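Local structure of Mypaa.01249.c (Mycobacterium paratuberculosis, 3RD5) at residues Q72-S75 / S76-R79; S110-T114 / N115-H119; L125-P128 / R129-D132; R157-P161 / W162-S166; A195-G198 / Y199-T202. The protein is of uncharacterised function but belongs to the short-chain dehydrogenase/reductase family and is probably an oxidoreductase with a Rossmann-type dinucleotide-binding fold. All blocks are in the same frame, centred on the assembly; numbering follows the deposited sequence.

All five contacts are local turns or helix ends of one Rossmann-type domain, and together they run from its rim to the region where short-chain dehydrogenases keep their active site. Contacts 2 and 3 both use helix 110-126, with centres about 20 Å apart; contact 1, at the start of helix 74-82, packs against both, through Gln72 and Val77 on contact 2 and Arg78 on contact 3. Contact 4 meets contact 2 through Gln111, and contact 5 through Trp162 and Tyr165. By family resemblance, contacts 2, 4 and 5 probably border the catalytic pocket. Contact 3 lies farther off, its centre about 27 Å from that of contact 5 and 32 Å from that of contact 4.

Contact 1. Residues Q72-S75 / S76-R79; sequences QDLS and SVRR
Asp73 OD1 is gripped by three donors at the start of helix 74-82: the hydroxyl of Ser75 gives it a short bond, OG to OD1 2.6 Å, while Ser75 N and Ser76 N add weaker ones, the latter 3.5 Å from OD1. This is an N-cap. With its CG anti to the backbone N (chi1 179°), Asp73 swings the carboxylate beneath the first turn, capping amides that lack the usual carbonyl four residues back; Ser76 N also leans weakly on Asp73 O. The same carbonyl starts the helical ladder, Val77 N donating to Asp73 O over 3.1 Å.

Ser75 suits its place because OG serves two neighbours. While donating to the carboxylate it receives a weak bond from Arg79, NH1 to OG 3.2 Å. The arginine bends at chi3 (-53°), bringing one guanidinium face over Ser75 O. Water 1 spans the remaining gap, donating to Asp73 OD2 at 2.7 Å and accepting from Arg79 NH2 at 2.9 Å. Val77 packs on Leu122 of helix 110-126. The amide N-H groups of the helix start and a nearby arginine, linked through water, would probably both stabilise the carboxylate as an anion.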
loop_
_atom_site.group_PDB
_atom_site.type_symbol
_atom_site.label_atom_id
_atom_site.label_comp_id
_atom_site.label_asym_id
_atom_site.label_seq_id
_atom_site.Cartn_x
_atom_site.Cartn_y
_atom_site.Cartn_z
ATOM N N GLN A 72 8.956 -9.216 -3.556
ATOM C CA GLN A 72 9.327 -10.530 -3.008
ATOM C C GLN A 72 10.819 -10.762 -2.911
ATOM O O GLN A 72 11.257 -11.907 -2.721
ATOM C CB GLN A 72 8.684 -11.670 -3.822
ATOM C CG GLN A 72 7.161 -11.542 -3.873
ATOM C CD GLN A 72 6.437 -12.757 -4.447
ATOM O OE1 GLN A 72 6.963 -13.881 -4.461
ATOM N NE2 GLN A 72 5.175 -12.554 -4.813
ATOM N N ASP A 73 11.599 -9.698 -3.019
ATOM C CA ASP A 73 13.083 -9.794 -2.960
ATOM C C ASP A 73 13.591 -8.510 -2.301
ATOM O O ASP A 73 13.607 -7.457 -2.917
ATOM C CB ASP A 73 13.622 -10.005 -4.380
ATOM C CG ASP A 73 15.132 -10.090 -4.467
ATOM O OD1 ASP A 73 15.830 -9.760 -3.493
ATOM O OD2 ASP A 73 15.635 -10.524 -5.548
ATOM N N LEU A 74 13.950 -8.595 -1.024
ATOM C CA LEU A 74 14.384 -7.393 -0.326
ATOM C C LEU A 74 15.581 -6.704 -0.964
ATOM O O LEU A 74 15.740 -5.480 -0.847
ATOM C CB LEU A 74 14.611 -7.675 1.166
ATOM C CG LEU A 74 13.385 -8.010 1.988
ATOM C CD1 LEU A 74 13.807 -8.479 3.401
ATOM C CD2 LEU A 74 12.465 -6.783 2.103
ATOM N N SER A 75 16.453 -7.448 -1.654
ATOM C CA SER A 75 17.556 -6.805 -2.361
ATOM C C SER A 75 17.095 -5.920 -3.508
ATOM O O SER A 75 17.670 -4.864 -3.741
ATOM C CB SER A 75 18.592 -7.822 -2.848
ATOM O OG SER A 75 18.160 -8.603 -3.972
ATOM N N SER A 76 16.024 -6.332 -4.169
ATOM C CA SER A 76 15.391 -5.529 -5.188
ATOM C C SER A 76 14.691 -4.292 -4.594
ATOM O O SER A 76 14.798 -3.204 -5.162
ATOM C CB SER A 76 14.319 -6.377 -5.897
ATOM O OG SER A 76 13.694 -5.594 -6.910
ATOM N N VAL A 77 14.002 -4.456 -3.474
ATOM C CA VAL A 77 13.421 -3.320 -2.767
ATOM C C VAL A 77 14.492 -2.261 -2.496
ATOM O O VAL A 77 14.271 -1.074 -2.718
ATOM C CB VAL A 77 12.708 -3.756 -1.471
ATOM C CG1 VAL A 77 12.178 -2.517 -0.631
ATOM C CG2 VAL A 77 11.544 -4.729 -1.793
ATOM N N ARG A 78 15.637 -2.698 -1.976
ATOM C CA ARG A 78 16.745 -1.795 -1.629
ATOM C C ARG A 78 17.306 -1.076 -2.846
ATOM O O ARG A 78 17.538 0.139 -2.807
ATOM C CB ARG A 78 17.849 -2.560 -0.897
ATOM C CG ARG A 78 17.467 -2.961 0.499
ATOM C CD ARG A 78 18.667 -3.507 1.304
ATOM N NE ARG A 78 18.370 -3.362 2.715
ATOM C CZ ARG A 78 18.620 -2.276 3.437
ATOM N NH1 ARG A 78 19.258 -1.215 2.935
ATOM N NH2 ARG A 78 18.270 -2.274 4.702
ATOM N N ARG A 79 17.520 -1.808 -3.928
ATOM C CA ARG A 79 18.057 -1.218 -5.166
ATOM C C ARG A 79 17.064 -0.169 -5.720
ATOM O O ARG A 79 17.464 0.933 -6.125
ATOM C CB ARG A 79 18.322 -2.335 -6.171
ATOM C CG ARG A 79 19.598 -3.117 -5.917
ATOM C CD ARG A 79 19.977 -3.992 -7.131
ATOM N NE ARG A 79 18.894 -4.867 -7.590
ATOM C CZ ARG A 79 18.603 -6.075 -7.108
ATOM N NH1 ARG A 79 19.322 -6.615 -6.125
ATOM N NH2 ARG A 79 17.591 -6.765 -7.626
HETATM O O HOH W 1 17.790 -9.530 -6.918
#

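Contact 2. Residues S110-T114 / N115-H119; sequences SQIGT and NHLGH
Between Ile112 and Gly118 the backbone widens into a pi-type turn: Leu117 N reaches back five residues to Ile112 O (2.9 Å), and Gly118 N does the same to Gly113 O (2.9 Å). The wide turn lies within helix 110-126 of the Rossmann-type domain and includes Asn115, at the place where short-chain dehydrogenases commonly carry an active-site asparagine. Ile112 O takes two donors. Leu117 N comes nearly along the C=O axis, and His116 N, 3.1 Å away, lies above the carbonyl plane in a more bent bond.

Ile112 and His116 run side by side, pointing the same way. With CG anti to the backbone N (chi1 172°), His116 sets its CB 3.8 Å from Ile112 CD1, and its NE2 bonds Ser281 OG. Leu117, apolar throughout, sets CD1 4.5 Å from Ile112 CG2 and packs on Leu284 of helix 271-285. Gly118 has no side chain where its backbone faces Gly113 O and Thr114 O, and its N donates to the first.

The amides serve as polar clamps in buried surroundings. Gln111 reaches Tyr159 OH and Pro161 O with NE2 and Ala98 N with OE1, while Asn115 ND2 is held by Ser168 OG and Ile96 O. Thr114 OG1 folds back to Ser110 O. His119, its NE2 bonded to Thr22 OG1, donates from ND1 to Asn115 O at 2.9 Å, the acceptor lying in the ring plane while the donor stands well above the carbonyl plane.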
loop_
_atom_site.group_PDB
_atom_site.type_symbol
_atom_site.label_atom_id
_atom_site.label_comp_id
_atom_site.label_asym_id
_atom_site.label_seq_id
_atom_site.Cartn_x
_atom_site.Cartn_y
_atom_site.Cartn_z
ATOM N N SER A 110 4.150 -15.771 0.856
ATOM C CA SER A 110 4.136 -14.768 -0.221
ATOM C C SER A 110 3.183 -13.592 -0.020
ATOM O O SER A 110 3.496 -12.480 -0.438
ATOM C CB SER A 110 3.960 -15.412 -1.607
ATOM O OG SER A 110 2.634 -15.884 -1.814
ATOM N N GLN A 111 2.045 -13.816 0.616
ATOM C CA GLN A 111 1.089 -12.719 0.798
ATOM C C GLN A 111 1.609 -11.746 1.852
ATOM O O GLN A 111 1.631 -10.536 1.619
ATOM C CB GLN A 111 -0.323 -13.225 1.080
ATOM C CG GLN A 111 -0.850 -14.102 -0.039
ATOM C CD GLN A 111 -2.311 -14.418 0.097
ATOM O OE1 GLN A 111 -3.175 -13.530 -0.047
ATOM N NE2 GLN A 111 -2.625 -15.691 0.360
ATOM N N ILE A 112 1.964 -12.221 3.038
ATOM C CA ILE A 112 2.531 -11.295 4.038
ATOM C C ILE A 112 3.822 -10.684 3.500
ATOM O O ILE A 112 4.105 -9.494 3.747
ATOM C CB ILE A 112 2.697 -11.963 5.418
ATOM C CG1 ILE A 112 2.951 -10.954 6.518
ATOM C CG2 ILE A 112 3.828 -13.002 5.430
ATOM C CD1 ILE A 112 1.731 -10.097 6.897
ATOM N N GLY A 113 4.602 -11.464 2.765
ATOM C CA GLY A 113 5.888 -10.989 2.251
ATOM C C GLY A 113 5.743 -9.882 1.221
ATOM O O GLY A 113 6.512 -8.902 1.234
ATOM N N THR A 114 4.824 -10.039 0.304
ATOM C CA THR A 114 4.596 -9.066 -0.769
ATOM C C THR A 114 3.831 -7.856 -0.240
ATOM O O THR A 114 4.230 -6.702 -0.407
ATOM C CB THR A 114 3.767 -9.680 -1.916
ATOM O OG1 THR A 114 4.443 -10.838 -2.436
ATOM C CG2 THR A 114 3.528 -8.659 -3.055
ATOM N N ASN A 115 2.691 -8.107 0.407
ATOM C CA ASN A 115 1.711 -7.066 0.675
ATOM C C ASN A 115 2.127 -6.208 1.851
ATOM O O ASN A 115 1.861 -5.010 1.868
ATOM C CB ASN A 115 0.370 -7.716 0.984
ATOM C CG ASN A 115 -0.226 -8.503 -0.177
ATOM O OD1 ASN A 115 0.270 -8.444 -1.313
ATOM N ND2 ASN A 115 -1.306 -9.253 0.098
ATOM N N HIS A 116 2.765 -6.829 2.846
ATOM C CA HIS A 116 3.223 -6.109 4.023
ATOM C C HIS A 116 4.746 -5.934 4.094
ATOM O O HIS A 116 5.248 -4.804 4.146
ATOM C CB HIS A 116 2.692 -6.772 5.322
ATOM C CG HIS A 116 3.278 -6.203 6.560
ATOM N ND1 HIS A 116 3.061 -4.905 6.965
ATOM C CD2 HIS A 116 4.101 -6.754 7.484
ATOM C CE1 HIS A 116 3.751 -4.671 8.074
ATOM N NE2 HIS A 116 4.392 -5.787 8.418
ATOM N N LEU A 117 5.504 -7.028 4.154
ATOM C CA LEU A 117 6.933 -6.881 4.475
ATOM C C LEU A 117 7.732 -6.122 3.448
ATOM O O LEU A 117 8.583 -5.293 3.788
ATOM C CB LEU A 117 7.600 -8.240 4.801
ATOM C CG LEU A 117 7.023 -8.952 6.041
ATOM C CD1 LEU A 117 7.426 -10.459 6.097
ATOM C CD2 LEU A 117 7.407 -8.255 7.369
ATOM N N GLY A 118 7.438 -6.355 2.171
ATOM C CA GLY A 118 8.181 -5.622 1.136
ATOM C C GLY A 118 7.851 -4.116 1.177
ATOM O O GLY A 118 8.727 -3.289 0.996
ATOM N N HIS A 119 6.595 -3.796 1.418
ATOM C CA HIS A 119 6.139 -2.406 1.608
ATOM C C HIS A 119 6.709 -1.755 2.867
ATOM O O HIS A 119 7.054 -0.575 2.878
ATOM C CB HIS A 119 4.618 -2.318 1.585
ATOM C CG HIS A 119 4.030 -2.382 0.203
ATOM N ND1 HIS A 119 2.902 -3.128 -0.082
ATOM C CD2 HIS A 119 4.343 -1.709 -0.933
ATOM C CE1 HIS A 119 2.576 -2.926 -1.361
ATOM N NE2 HIS A 119 3.466 -2.100 -1.917
#

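Contact 3. Residues L125-P128 / R129-D132; sequences LLLP and RLTD
Arg129 folds back along the last turn of helix 110-126, crossing Leu126 at about a right angle. Its CB rests 3.8 Å from Leu126 O, the carbonyl that also receives the backbone N of Arg129 in a 2.8 Å bond. CG lies against the preceding peptide, 3.5 Å from Pro128 C. The chain then bends at chi3 (-60°), which turns the head back toward the helix. At the tip, NH2 passes 3.8 Å from Leu126 CD2. NH1 reaches Leu125 O through water 2, which lies in the guanidinium plane at its edge, accepting from NH1 at 3.2 Å and donating to Leu125 O at 2.7 Å. A long, polar-tipped arginine suits this spot: its methylenes lie on the Pro128 peptide, and its head bonds Val84 O directly through NE and Leu125 O through water.

Leu130 N bonds Leu127 O across 3.3 Å, from far above the carbonyl plane; its CG lies 4.2 Å from Leu126 CB, CD1 nears Leu127 CD2, and the side chain also meets Ala87 and Leu90. Pro128 sits at the exposed corner, its ring restricting the backbone. Such a 3-10 exit leads through short strand 130-131 to strand 133-137, as in the beta-alpha-beta crossover of a Rossmann fold.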
loop_
_atom_site.group_PDB
_atom_site.type_symbol
_atom_site.label_atom_id
_atom_site.label_comp_id
_atom_site.label_asym_id
_atom_site.label_seq_id
_atom_site.Cartn_x
_atom_site.Cartn_y
_atom_site.Cartn_z
ATOM N N LEU A 125 12.893 2.739 3.904
ATOM C CA LEU A 125 14.019 3.190 3.092
ATOM C C LEU A 125 13.735 4.526 2.395
ATOM O O LEU A 125 14.664 5.338 2.241
ATOM C CB LEU A 125 14.385 2.126 2.074
ATOM C CG LEU A 125 14.977 0.848 2.654
ATOM C CD1 LEU A 125 14.963 -0.274 1.629
ATOM C CD2 LEU A 125 16.412 1.094 3.200
ATOM N N LEU A 126 12.484 4.813 2.043
ATOM C CA LEU A 126 12.130 6.079 1.378
ATOM C C LEU A 126 11.809 7.239 2.324
ATOM O O LEU A 126 11.887 8.410 1.932
ATOM C CB LEU A 126 10.969 5.868 0.423
ATOM C CG LEU A 126 11.260 5.014 -0.798
ATOM C CD1 LEU A 126 9.987 4.844 -1.691
ATOM C CD2 LEU A 126 12.391 5.639 -1.631
ATOM N N LEU A 127 11.379 6.938 3.557
ATOM C CA LEU A 127 10.892 7.949 4.476
ATOM C C LEU A 127 11.766 9.202 4.616
ATOM O O LEU A 127 11.201 10.304 4.631
ATOM C CB LEU A 127 10.616 7.370 5.870
ATOM C CG LEU A 127 9.245 6.767 6.089
ATOM C CD1 LEU A 127 9.211 5.979 7.401
ATOM C CD2 LEU A 127 8.097 7.791 6.100
ATOM N N PRO A 128 13.091 9.050 4.685
ATOM C CA PRO A 128 13.936 10.252 4.799
ATOM C C PRO A 128 13.864 11.212 3.612
ATOM O O PRO A 128 14.355 12.357 3.734
ATOM C CB PRO A 128 15.345 9.667 4.939
ATOM C CG PRO A 128 15.136 8.304 5.434
ATOM C CD PRO A 128 13.894 7.819 4.777
ATOM N N ARG A 129 13.334 10.758 2.485
ATOM C CA ARG A 129 13.264 11.535 1.250
ATOM C C ARG A 129 11.836 11.758 0.751
ATOM O O ARG A 129 11.628 12.210 -0.373
ATOM C CB ARG A 129 14.130 10.885 0.181
ATOM C CG ARG A 129 15.595 10.741 0.647
ATOM C CD ARG A 129 16.547 10.332 -0.482
ATOM N NE ARG A 129 16.183 9.066 -1.075
ATOM C CZ ARG A 129 16.368 7.875 -0.541
ATOM N NH1 ARG A 129 16.920 7.738 0.654
ATOM N NH2 ARG A 129 15.994 6.792 -1.218
ATOM N N LEU A 130 10.870 11.507 1.624
ATOM C CA LEU A 130 9.450 11.759 1.346
ATOM C C LEU A 130 9.014 13.078 1.973
ATOM O O LEU A 130 9.439 13.435 3.096
ATOM C CB LEU A 130 8.566 10.649 1.917
ATOM C CG LEU A 130 8.619 9.275 1.251
ATOM C CD1 LEU A 130 7.606 8.299 1.917
ATOM C CD2 LEU A 130 8.421 9.349 -0.282
ATOM N N THR A 131 8.125 13.804 1.279
ATOM C CA THR A 131 7.680 15.123 1.754
ATOM C C THR A 131 6.239 15.265 2.273
ATOM O O THR A 131 5.959 16.219 3.038
ATOM C CB THR A 131 7.850 16.207 0.686
ATOM O OG1 THR A 131 6.889 16.008 -0.358
ATOM C CG2 THR A 131 9.271 16.209 0.123
ATOM N N ASP A 132 5.330 14.374 1.876
ATOM C CA ASP A 132 3.918 14.518 2.259
ATOM C C ASP A 132 3.356 13.308 2.964
ATOM O O ASP A 132 3.043 13.381 4.157
ATOM C CB ASP A 132 3.097 14.893 1.008
ATOM C CG ASP A 132 1.604 14.979 1.246
ATOM O OD1 ASP A 132 1.083 14.749 2.361
ATOM O OD2 ASP A 132 0.899 15.325 0.257
HETATM O O HOH W 2 17.307 5.183 2.528
#

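Contact 4. Residues R157-P161 / W162-S166; sequences RRYSP and WLAYS
Tyr159 and Ala164 make the tight side of this contact: the tyrosine CE1 comes to 3.5 Å from the alanine CB, and the same methyl lies 3.2 Å from Ser160 O. The small methyl of Ala164 suits this closeness. A chi1 of -173° turns the Tyr159 ring away from its backbone N and toward the helix start, where OH bonds Val99 O. Backbone bonds reinforce this side, Ala164 N donating to Ser160 O over 2.8 Å, nearly in line with the carbonyl bond.

Ser160 is the N-cap of helix 161-185. Its OG accepts from Leu163 N at 3.0 Å in a fairly straight bond (163°), and the hydroxyl is also near the leucine's CB, 3.4 Å away. Pro161 follows in the helix's first turn, where its missing amide hydrogen costs nothing. In short-chain dehydrogenases this helix carries the Tyr-x-x-x-Lys signature; Tyr165 opens it here, its N donating to Pro161 O.

The other side is looser and wetter. Leu163 is exposed, offering little more than its CB and the nearby part of its branch to Ser160. The amide of Trp162 turns to water 3, which accepts from it at 3.0 Å and makes a weak bond to Ser160 OG.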
loop_
_atom_site.group_PDB
_atom_site.type_symbol
_atom_site.label_atom_id
_atom_site.label_comp_id
_atom_site.label_asym_id
_atom_site.label_seq_id
_atom_site.Cartn_x
_atom_site.Cartn_y
_atom_site.Cartn_z
ATOM N N ARG A 157 1.705 -24.176 10.679
ATOM C CA ARG A 157 0.263 -24.162 10.801
ATOM C C ARG A 157 -0.340 -24.258 9.381
ATOM O O ARG A 157 0.161 -23.629 8.468
ATOM C CB ARG A 157 -0.238 -22.875 11.520
ATOM C CG ARG A 157 0.106 -21.566 10.847
ATOM C CD ARG A 157 -0.017 -20.387 11.815
ATOM N NE ARG A 157 0.376 -19.091 11.261
ATOM C CZ ARG A 157 -0.474 -18.124 10.883
ATOM N NH1 ARG A 157 -1.787 -18.294 10.957
ATOM N NH2 ARG A 157 0.023 -16.977 10.465
ATOM N N ARG A 158 -1.387 -25.051 9.226
ATOM C CA ARG A 158 -2.034 -25.279 7.932
ATOM C C ARG A 158 -2.363 -23.939 7.278
ATOM O O ARG A 158 -2.933 -23.013 7.915
ATOM C CB ARG A 158 -3.316 -26.090 8.105
ATOM C CG ARG A 158 -4.184 -26.184 6.845
ATOM C CD ARG A 158 -5.532 -26.889 7.178
ATOM N NE ARG A 158 -5.315 -28.272 7.415
ATOM C CZ ARG A 158 -5.858 -29.022 8.386
ATOM N NH1 ARG A 158 -6.598 -28.498 9.372
ATOM N NH2 ARG A 158 -5.593 -30.289 8.401
ATOM N N TYR A 159 -2.052 -23.830 5.991
ATOM C CA TYR A 159 -2.308 -22.619 5.240
ATOM C C TYR A 159 -3.779 -22.460 4.872
ATOM O O TYR A 159 -4.462 -23.423 4.530
ATOM C CB TYR A 159 -1.493 -22.673 3.962
ATOM C CG TYR A 159 -1.470 -21.422 3.090
ATOM C CD1 TYR A 159 -0.770 -20.272 3.489
ATOM C CD2 TYR A 159 -2.079 -21.428 1.836
ATOM C CE1 TYR A 159 -0.691 -19.188 2.615
ATOM C CE2 TYR A 159 -1.997 -20.362 0.985
ATOM C CZ TYR A 159 -1.333 -19.258 1.392
ATOM O OH TYR A 159 -1.255 -18.206 0.436
ATOM N N SER A 160 -4.245 -21.204 4.858
ATOM C CA SER A 160 -5.521 -20.775 4.311
ATOM C C SER A 160 -5.237 -19.643 3.321
ATOM O O SER A 160 -4.772 -18.560 3.763
ATOM C CB SER A 160 -6.409 -20.276 5.428
ATOM O OG SER A 160 -7.517 -19.527 4.861
ATOM N N PRO A 161 -5.509 -19.819 2.015
ATOM C CA PRO A 161 -5.278 -18.720 1.081
ATOM C C PRO A 161 -5.948 -17.394 1.521
ATOM O O PRO A 161 -5.329 -16.328 1.452
ATOM C CB PRO A 161 -5.815 -19.235 -0.244
ATOM C CG PRO A 161 -5.597 -20.733 -0.130
ATOM C CD PRO A 161 -5.870 -21.071 1.295
ATOM N N TRP A 162 -7.207 -17.459 1.927
ATOM C CA TRP A 162 -7.931 -16.238 2.305
ATOM C C TRP A 162 -7.495 -15.716 3.650
ATOM O O TRP A 162 -7.360 -14.476 3.805
ATOM C CB TRP A 162 -9.466 -16.420 2.222
ATOM C CG TRP A 162 -9.945 -16.330 0.819
ATOM C CD1 TRP A 162 -10.304 -17.368 -0.018
ATOM C CD2 TRP A 162 -10.004 -15.142 0.035
ATOM N NE1 TRP A 162 -10.616 -16.863 -1.249
ATOM C CE2 TRP A 162 -10.454 -15.499 -1.241
ATOM C CE3 TRP A 162 -9.757 -13.788 0.319
ATOM C CZ2 TRP A 162 -10.626 -14.530 -2.267
ATOM C CZ3 TRP A 162 -9.943 -12.835 -0.702
ATOM C CH2 TRP A 162 -10.386 -13.240 -1.969
ATOM N N LEU A 163 -7.270 -16.556 4.661
ATOM C CA LEU A 163 -6.818 -16.022 5.950
ATOM C C LEU A 163 -5.371 -15.482 5.890
ATOM O O LEU A 163 -5.007 -14.575 6.640
ATOM C CB LEU A 163 -7.051 -16.983 7.135
ATOM C CG LEU A 163 -8.506 -17.182 7.543
ATOM C CD1 LEU A 163 -8.600 -18.349 8.574
ATOM C CD2 LEU A 163 -9.114 -15.899 8.125
ATOM N N ALA A 164 -4.561 -16.011 4.982
ATOM C CA ALA A 164 -3.229 -15.436 4.732
ATOM C C ALA A 164 -3.346 -14.052 4.079
ATOM O O ALA A 164 -2.611 -13.115 4.446
ATOM C CB ALA A 164 -2.347 -16.405 3.898
ATOM N N TYR A 165 -4.278 -13.897 3.133
ATOM C CA TYR A 165 -4.633 -12.560 2.623
ATOM C C TYR A 165 -5.042 -11.639 3.778
ATOM O O TYR A 165 -4.529 -10.527 3.930
ATOM C CB TYR A 165 -5.728 -12.630 1.566
ATOM C CG TYR A 165 -5.944 -11.309 0.838
ATOM C CD1 TYR A 165 -4.895 -10.667 0.166
ATOM C CD2 TYR A 165 -7.165 -10.674 0.874
ATOM C CE1 TYR A 165 -5.087 -9.462 -0.477
ATOM C CE2 TYR A 165 -7.362 -9.484 0.241
ATOM C CZ TYR A 165 -6.327 -8.885 -0.445
ATOM O OH TYR A 165 -6.551 -7.640 -1.051
ATOM N N SER A 166 -5.973 -12.098 4.584
ATOM C CA SER A 166 -6.504 -11.300 5.677
ATOM C C SER A 166 -5.435 -10.888 6.667
ATOM O O SER A 166 -5.418 -9.734 7.156
ATOM C CB SER A 166 -7.614 -12.053 6.401
ATOM O OG SER A 166 -8.746 -12.288 5.563
HETATM O O HOH W 3 -8.971 -19.866 1.871
#

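Contact 5. Residues A195-G198 / Y199-T202; sequences AHPG and YSHT
Pro197 crosses His201 at about a right angle, its CG 3.5 Å from the imidazole ND1, in the loop after strand 191-195 of the Rossmann-type sheet. The residues Pro197-Gly198-Tyr199-Ser200-His201-Thr202 match the Pro-Gly-x-x-x-Thr pattern that short-chain dehydrogenases carry near the nicotinamide end of the cofactor site; a similar location is probable here.

The van der Waals contacts centre on the proline. Its CB also lies 3.7 Å from Ser200 OG, and the ring thus lies against the Ser200 and His201 side chains. Thr202 adds its CG2 methyl, 3.4 Å from Gly198 O.

In the backbone, residues 198-201 form a type I beta turn, its two middle residues, Tyr199 and Ser200, at helical angles. A weak bond of 3.4 Å from His201 N to Gly198 O closes it. Gly198 enters the turn with a positive phi (81°), a conformation that suits a residue without CB.

Side-chain hydrogen bonds tie the turn together. Ser200 OG and His201 ND1 stand 2.8 Å apart, the hydroxyl in the ring plane at its edge, and either may donate. Thr202 OG1, placed between its own backbone N and carbonyl carbon (chi1 70°), donates to Tyr199 O. Farther out, Tyr199 OH is bonded to Asp227 OD1, and His201 O accepts from Ser139 OG.

One ordered water joins the two sides of the loop: water 4 donates to Pro197 O at 2.7 Å and accepts from Ser200 N at 2.9 Å, while its oxygen sits 3.2 Å above the centre of the Tyr199 ring.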
loop_
_atom_site.group_PDB
_atom_site.type_symbol
_atom_site.label_atom_id
_atom_site.label_comp_id
_atom_site.label_asym_id
_atom_site.label_seq_id
_atom_site.Cartn_x
_atom_site.Cartn_y
_atom_site.Cartn_z
ATOM N N ALA A 195 -6.313 3.173 2.498
ATOM C CA ALA A 195 -7.507 3.130 1.652
ATOM C C ALA A 195 -7.804 1.696 1.324
ATOM O O ALA A 195 -6.928 0.828 1.398
ATOM C CB ALA A 195 -7.271 3.940 0.332
ATOM N N HIS A 196 -9.042 1.401 0.921
ATOM C CA HIS A 196 -9.347 0.097 0.361
ATOM C C HIS A 196 -10.361 0.230 -0.764
ATOM O O HIS A 196 -11.183 1.148 -0.735
ATOM C CB HIS A 196 -9.823 -0.896 1.453
ATOM C CG HIS A 196 -11.237 -0.715 1.878
ATOM N ND1 HIS A 196 -12.277 -1.402 1.278
ATOM C CD2 HIS A 196 -11.788 0.088 2.817
ATOM C CE1 HIS A 196 -13.406 -1.028 1.849
ATOM N NE2 HIS A 196 -13.155 -0.113 2.781
ATOM N N PRO A 197 -10.341 -0.729 -1.716
ATOM C CA PRO A 197 -11.063 -0.505 -2.980
ATOM C C PRO A 197 -12.488 -1.002 -2.967
ATOM O O PRO A 197 -13.158 -0.902 -4.017
ATOM C CB PRO A 197 -10.230 -1.303 -3.989
ATOM C CG PRO A 197 -9.653 -2.404 -3.162
ATOM C CD PRO A 197 -9.260 -1.729 -1.885
ATOM N N GLY A 198 -12.985 -1.533 -1.855
ATOM C CA GLY A 198 -14.314 -2.147 -1.862
ATOM C C GLY A 198 -14.308 -3.560 -2.401
ATOM O O GLY A 198 -13.385 -4.333 -2.183
ATOM N N TYR A 199 -15.358 -3.891 -3.146
ATOM C CA TYR A 199 -15.664 -5.269 -3.510
ATOM C C TYR A 199 -14.584 -6.009 -4.291
ATOM O O TYR A 199 -14.492 -7.240 -4.222
ATOM C CB TYR A 199 -16.998 -5.332 -4.307
ATOM C CG TYR A 199 -16.941 -4.599 -5.638
ATOM C CD1 TYR A 199 -16.504 -5.258 -6.787
ATOM C CD2 TYR A 199 -17.315 -3.276 -5.756
ATOM C CE1 TYR A 199 -16.413 -4.588 -8.003
ATOM C CE2 TYR A 199 -17.213 -2.581 -6.977
ATOM C CZ TYR A 199 -16.778 -3.258 -8.096
ATOM O OH TYR A 199 -16.736 -2.500 -9.306
ATOM N N SER A 200 -13.797 -5.301 -5.084
ATOM C CA SER A 200 -12.848 -6.013 -5.983
ATOM C C SER A 200 -11.839 -6.876 -5.283
ATOM O O SER A 200 -11.386 -7.873 -5.850
ATOM C CB SER A 200 -12.098 -5.013 -6.843
ATOM O OG SER A 200 -11.359 -4.115 -6.102
ATOM N N HIS A 201 -11.478 -6.495 -4.065
ATOM C CA HIS A 201 -10.443 -7.241 -3.304
ATOM C C HIS A 201 -11.030 -7.896 -2.094
ATOM O O HIS A 201 -10.566 -7.769 -0.968
ATOM C CB HIS A 201 -9.271 -6.311 -3.005
ATOM C CG HIS A 201 -8.478 -5.993 -4.230
ATOM N ND1 HIS A 201 -8.953 -5.191 -5.243
ATOM C CD2 HIS A 201 -7.255 -6.423 -4.638
ATOM C CE1 HIS A 201 -8.032 -5.081 -6.185
ATOM N NE2 HIS A 201 -6.984 -5.809 -5.838
ATOM N N THR A 202 -12.033 -8.713 -2.352
ATOM C CA THR A 202 -12.763 -9.414 -1.317
ATOM C C THR A 202 -13.104 -10.804 -1.865
ATOM O O THR A 202 -12.985 -11.064 -3.061
ATOM C CB THR A 202 -14.076 -8.721 -0.909
ATOM O OG1 THR A 202 -15.016 -8.826 -1.987
ATOM C CG2 THR A 202 -13.834 -7.279 -0.533
HETATM O O HOH W 4 -14.009 -2.523 -6.023
#